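Local structure of catalase (Bacillus pumilus, 4QOL) at residues 454-466 with 473-485. The protein breaks down hydrogen peroxide to water and oxygen at a heme group and also shows peroxidase-like reactivity toward phenolic substrates. Residues are numbered along the deposited sequence; the frame is centred on the assembly and turned at random.
Sequences KTKLLAICNFYRA and RLADSLGVDIRSY
Ile460 on helix 453-466 plugs into the face of helix 468-478 and the tail that follows it. These two helices, the last of the C-terminal helical region of the catalase fold, form a helical hairpin, nearly antiparallel with 150° between the short segments. With chi1 at -70°, CG1 of Ile460 sits anti to the carbonyl carbon and CG2 anti to the backbone N, which sends the two branches to different partners. CG1 meets Leu474 CD1, while CD1 beyond it presses on Val480 CB at 3.7 Å and also meets Leu478 CD1. CG2 touches both Ala475 CB and Ile482 CG2, 3.9 Å from each. Trimming this side chain to an alanine would probably open a gap among Leu474, Val480 and Ile482, all of which close on its branches. Further along the tail, Tyr485 makes a T-shaped pair with Tyr464, its edge pointing at the Tyr464 face, planes at 82° and centroids 5.8 Å apart, while Cys461 SG sits over one face of Tyr485, 3.8 Å from the ring centroid. What turns the chain back toward helix 453-466 is a Schellman motif, with Gly479 at positive phi and Val480 N bonded to Ala475 O. Outside the pair, Leu474 also touches helix 434-448, and Phe463 packs on helix 175-181. At the other end Lys456 NZ, salt-bridged to Glu453, donates to a water 2.7 Å away, and that water donates to Leu478 O at 2.9 Å.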
loop_
_atom_site.group_PDB
_atom_site.type_symbol
_atom_site.label_atom_id
_atom_site.label_comp_id
_atom_site.label_asym_id
_atom_site.label_seq_id
_atom_site.Cartn_x
_atom_site.Cartn_y
_atom_site.Cartn_z
ATOM N N LYS A 454 33.327 -28.435 -8.507
ATOM C CA LYS A 454 32.451 -29.516 -8.091
ATOM C C LYS A 454 31.063 -29.377 -8.760
ATOM O O LYS A 454 30.438 -30.327 -9.143
ATOM C CB LYS A 454 32.304 -29.516 -6.561
ATOM C CG LYS A 454 31.817 -30.799 -5.888
ATOM C CD LYS A 454 31.745 -30.628 -4.368
ATOM C CE LYS A 454 31.177 -29.246 -4.022
ATOM N NZ LYS A 454 30.997 -28.923 -2.582
ATOM N N THR A 455 30.543 -28.152 -8.800
ATOM C CA THR A 455 29.260 -27.915 -9.467
ATOM C C THR A 455 29.332 -28.216 -10.972
ATOM O O THR A 455 28.429 -28.831 -11.527
ATOM C CB THR A 455 28.763 -26.500 -9.253
ATOM O OG1 THR A 455 28.451 -26.356 -7.866
ATOM C CG2 THR A 455 27.551 -26.186 -10.117
ATOM N N LYS A 456 30.399 -27.772 -11.567
ATOM C CA LYS A 456 30.643 -27.998 -13.000
ATOM C C LYS A 456 30.697 -29.494 -13.318
ATOM O O LYS A 456 30.085 -29.953 -14.285
ATOM C CB LYS A 456 31.971 -27.346 -13.380
ATOM C CG LYS A 456 32.254 -27.324 -14.870
ATOM C CD LYS A 456 33.723 -26.899 -15.120
ATOM C CE LYS A 456 34.004 -25.527 -14.606
ATOM N NZ LYS A 456 35.397 -25.139 -14.914
ATOM N N LEU A 457 31.386 -30.251 -12.477
ATOM C CA LEU A 457 31.411 -31.740 -12.600
ATOM C C LEU A 457 30.008 -32.317 -12.485
ATOM O O LEU A 457 29.635 -33.198 -13.235
ATOM C CB LEU A 457 32.337 -32.373 -11.549
ATOM C CG LEU A 457 32.577 -33.855 -11.544
ATOM C CD1 LEU A 457 33.093 -34.276 -12.927
ATOM C CD2 LEU A 457 33.561 -34.258 -10.441
ATOM N N LEU A 458 29.243 -31.863 -11.480
ATOM C CA LEU A 458 27.906 -32.449 -11.273
ATOM C C LEU A 458 27.029 -32.130 -12.480
ATOM O O LEU A 458 26.297 -32.953 -12.934
ATOM C CB LEU A 458 27.332 -31.907 -9.923
ATOM C CG LEU A 458 25.942 -32.486 -9.572
ATOM C CD1 LEU A 458 25.921 -34.035 -9.466
ATOM C CD2 LEU A 458 25.431 -31.876 -8.256
ATOM N N ALA A 459 27.169 -30.933 -13.065
ATOM C CA ALA A 459 26.420 -30.614 -14.284
ATOM C C ALA A 459 26.752 -31.539 -15.437
ATOM O O ALA A 459 25.855 -32.112 -16.090
ATOM C CB ALA A 459 26.686 -29.170 -14.704
ATOM N N ILE A 460 28.047 -31.745 -15.637
ATOM C CA ILE A 460 28.506 -32.699 -16.647
ATOM C C ILE A 460 27.936 -34.095 -16.448
ATOM O O ILE A 460 27.452 -34.726 -17.361
ATOM C CB ILE A 460 30.063 -32.755 -16.666
ATOM C CG1 ILE A 460 30.601 -31.472 -17.236
ATOM C CG2 ILE A 460 30.551 -33.939 -17.477
ATOM C CD1 ILE A 460 32.050 -31.280 -16.910
ATOM N N CYS A 461 27.989 -34.569 -15.207
ATOM C CA CYS A 461 27.447 -35.872 -14.874
ATOM C C CYS A 461 25.959 -35.972 -15.128
ATOM O O CYS A 461 25.470 -37.013 -15.580
ATOM C CB CYS A 461 27.797 -36.223 -13.431
ATOM S SG CYS A 461 29.629 -36.536 -13.309
ATOM N N ASN A 462 25.205 -34.906 -14.834
ATOM C CA ASN A 462 23.777 -34.977 -15.135
ATOM C C ASN A 462 23.518 -35.109 -16.631
ATOM O O ASN A 462 22.642 -35.849 -17.039
ATOM C CB ASN A 462 23.037 -33.721 -14.558
ATOM C CG ASN A 462 22.931 -33.720 -13.036
ATOM O OD1 ASN A 462 22.957 -34.737 -12.406
ATOM N ND2 ASN A 462 22.705 -32.552 -12.469
ATOM N N PHE A 463 24.238 -34.340 -17.437
ATOM C CA PHE A 463 24.047 -34.406 -18.893
ATOM C C PHE A 463 24.611 -35.727 -19.458
ATOM O O PHE A 463 24.043 -36.277 -20.388
ATOM C CB PHE A 463 24.674 -33.174 -19.569
ATOM C CG PHE A 463 23.998 -31.879 -19.157
ATOM C CD1 PHE A 463 22.665 -31.730 -19.346
ATOM C CD2 PHE A 463 24.721 -30.796 -18.628
ATOM C CE1 PHE A 463 22.009 -30.553 -18.997
ATOM C CE2 PHE A 463 24.099 -29.576 -18.272
ATOM C CZ PHE A 463 22.720 -29.480 -18.457
ATOM N N TYR A 464 25.630 -36.288 -18.780
ATOM C CA TYR A 464 26.162 -37.614 -19.164
ATOM C C TYR A 464 25.048 -38.703 -18.977
ATOM O O TYR A 464 24.867 -39.585 -19.818
ATOM C CB TYR A 464 27.396 -37.944 -18.326
ATOM C CG TYR A 464 28.180 -39.126 -18.882
ATOM C CD1 TYR A 464 27.793 -40.418 -18.595
ATOM C CD2 TYR A 464 29.223 -38.900 -19.734
ATOM C CE1 TYR A 464 28.472 -41.496 -19.130
ATOM C CE2 TYR A 464 29.937 -39.951 -20.259
ATOM C CZ TYR A 464 29.544 -41.225 -19.983
ATOM O OH TYR A 464 30.292 -42.243 -20.533
ATOM N N ARG A 465 24.306 -38.614 -17.862
ATOM C CA ARG A 465 23.229 -39.556 -17.601
ATOM C C ARG A 465 22.124 -39.414 -18.599
ATOM O O ARG A 465 21.420 -40.410 -18.894
ATOM C CB ARG A 465 22.649 -39.358 -16.206
ATOM C CG ARG A 465 23.613 -39.739 -15.119
ATOM C CD ARG A 465 22.993 -39.552 -13.737
ATOM N NE ARG A 465 24.081 -39.597 -12.774
ATOM C CZ ARG A 465 24.704 -38.607 -12.116
ATOM N NH1 ARG A 465 24.314 -37.304 -12.118
ATOM N NH2 ARG A 465 25.732 -38.975 -11.336
ATOM N N ALA A 466 21.871 -38.205 -19.074
ATOM C CA ALA A 466 20.922 -37.985 -20.185
ATOM C C ALA A 466 21.427 -38.717 -21.436
ATOM O O ALA A 466 20.709 -39.514 -22.044
ATOM C CB ALA A 466 20.761 -36.487 -20.461
ATOM N N ARG A 473 31.071 -34.743 -24.620
ATOM C CA ARG A 473 31.318 -33.563 -25.418
ATOM C C ARG A 473 31.432 -32.335 -24.548
ATOM O O ARG A 473 32.292 -31.476 -24.765
ATOM C CB ARG A 473 30.234 -33.354 -26.494
ATOM C CG ARG A 473 30.399 -34.299 -27.667
ATOM C CD ARG A 473 29.284 -34.254 -28.697
ATOM N NE ARG A 473 29.319 -33.064 -29.512
ATOM C CZ ARG A 473 28.749 -32.960 -30.715
ATOM N NH1 ARG A 473 28.079 -33.954 -31.251
ATOM N NH2 ARG A 473 28.823 -31.817 -31.369
ATOM N N LEU A 474 30.565 -32.246 -23.537
ATOM C CA LEU A 474 30.610 -31.048 -22.669
ATOM C C LEU A 474 31.838 -31.057 -21.792
ATOM O O LEU A 474 32.521 -30.016 -21.638
ATOM C CB LEU A 474 29.310 -31.027 -21.807
ATOM C CG LEU A 474 28.733 -29.753 -21.267
ATOM C CD1 LEU A 474 28.180 -29.947 -19.827
ATOM C CD2 LEU A 474 29.444 -28.448 -21.512
ATOM N N ALA A 475 32.178 -32.240 -21.252
ATOM C CA ALA A 475 33.408 -32.396 -20.449
ATOM C C ALA A 475 34.602 -31.973 -21.271
ATOM O O ALA A 475 35.494 -31.270 -20.772
ATOM C CB ALA A 475 33.555 -33.819 -19.913
ATOM N N ASP A 476 34.625 -32.421 -22.517
ATOM C CA ASP A 476 35.751 -32.159 -23.397
ATOM C C ASP A 476 35.892 -30.673 -23.619
ATOM O O ASP A 476 36.982 -30.094 -23.528
ATOM C CB ASP A 476 35.537 -32.864 -24.747
ATOM C CG ASP A 476 35.689 -34.405 -24.664
ATOM O OD1 ASP A 476 36.112 -34.960 -23.615
ATOM O OD2 ASP A 476 35.448 -35.055 -25.700
ATOM N N SER A 477 34.765 -30.028 -23.912
ATOM C CA SER A 477 34.752 -28.602 -24.265
ATOM C C SER A 477 35.148 -27.736 -23.049
ATOM O O SER A 477 35.861 -26.731 -23.158
ATOM C CB SER A 477 33.374 -28.284 -24.858
ATOM O OG SER A 477 33.252 -26.905 -25.154
ATOM N N LEU A 478 34.784 -28.198 -21.857
ATOM C CA LEU A 478 35.208 -27.579 -20.596
ATOM C C LEU A 478 36.631 -27.930 -20.073
ATOM O O LEU A 478 37.058 -27.373 -19.046
ATOM C CB LEU A 478 34.149 -27.840 -19.504
ATOM C CG LEU A 478 32.853 -27.069 -19.646
ATOM C CD1 LEU A 478 31.796 -27.732 -18.762
ATOM C CD2 LEU A 478 33.011 -25.580 -19.321
ATOM N N GLY A 479 37.309 -28.906 -20.707
ATOM C CA GLY A 479 38.596 -29.396 -20.235
ATOM C C GLY A 479 38.495 -30.175 -18.921
ATOM O O GLY A 479 39.444 -30.167 -18.160
ATOM N N VAL A 480 37.353 -30.808 -18.651
ATOM C CA VAL A 480 37.178 -31.582 -17.431
ATOM C C VAL A 480 37.313 -33.064 -17.689
ATOM O O VAL A 480 36.722 -33.652 -18.633
ATOM C CB VAL A 480 35.780 -31.366 -16.796
ATOM C CG1 VAL A 480 35.631 -32.204 -15.540
ATOM C CG2 VAL A 480 35.651 -29.919 -16.447
ATOM N N ASP A 481 38.155 -33.653 -16.846
ATOM C CA ASP A 481 38.511 -35.086 -16.976
ATOM C C ASP A 481 37.525 -35.883 -16.198
ATOM O O ASP A 481 37.496 -35.787 -14.970
ATOM C CB ASP A 481 39.927 -35.298 -16.417
ATOM C CG ASP A 481 40.350 -36.756 -16.417
ATOM O OD1 ASP A 481 39.591 -37.641 -16.839
ATOM O OD2 ASP A 481 41.502 -36.998 -15.971
ATOM N N ILE A 482 36.715 -36.676 -16.889
ATOM C CA ILE A 482 35.699 -37.472 -16.212
ATOM C C ILE A 482 36.043 -38.947 -16.149
ATOM O O ILE A 482 35.164 -39.761 -15.799
ATOM C CB ILE A 482 34.274 -37.256 -16.824
ATOM C CG1 ILE A 482 34.149 -37.428 -18.359
ATOM C CG2 ILE A 482 33.819 -35.852 -16.490
ATOM C CD1 ILE A 482 32.710 -37.673 -18.852
ATOM N N ARG A 483 37.263 -39.326 -16.524
ATOM C CA ARG A 483 37.712 -40.729 -16.420
ATOM C C ARG A 483 37.413 -41.414 -15.084
ATOM O O ARG A 483 36.790 -42.487 -15.066
ATOM C CB ARG A 483 39.198 -40.848 -16.736
ATOM C CG ARG A 483 39.543 -40.731 -18.223
ATOM C CD ARG A 483 41.014 -40.913 -18.431
ATOM N NE ARG A 483 41.768 -39.809 -17.814
ATOM C CZ ARG A 483 43.080 -39.779 -17.679
ATOM N NH1 ARG A 483 43.819 -40.759 -18.171
ATOM N NH2 ARG A 483 43.675 -38.731 -17.100
ATOM N N SER A 484 37.825 -40.820 -13.980
ATOM C CA SER A 484 37.556 -41.466 -12.696
ATOM C C SER A 484 36.049 -41.611 -12.314
ATOM O O SER A 484 35.657 -42.616 -11.720
ATOM C CB SER A 484 38.359 -40.805 -11.585
ATOM O OG SER A 484 37.653 -39.720 -11.046
ATOM N N TYR A 485 35.193 -40.663 -12.687
ATOM C CA TYR A 485 33.770 -41.030 -12.928
ATOM C C TYR A 485 33.726 -41.918 -14.204
ATOM O O TYR A 485 32.957 -42.861 -14.228
ATOM C CB TYR A 485 32.832 -39.795 -13.024
ATOM C CG TYR A 485 31.345 -40.057 -13.374
ATOM C CD1 TYR A 485 30.939 -40.194 -14.707
ATOM C CD2 TYR A 485 30.345 -40.095 -12.378
ATOM C CE1 TYR A 485 29.610 -40.406 -15.050
ATOM C CE2 TYR A 485 29.011 -40.317 -12.718
ATOM C CZ TYR A 485 28.654 -40.472 -14.053
ATOM O OH TYR A 485 27.337 -40.689 -14.416
HETATM O O HOH W 1 35.966 -25.085 -17.563
#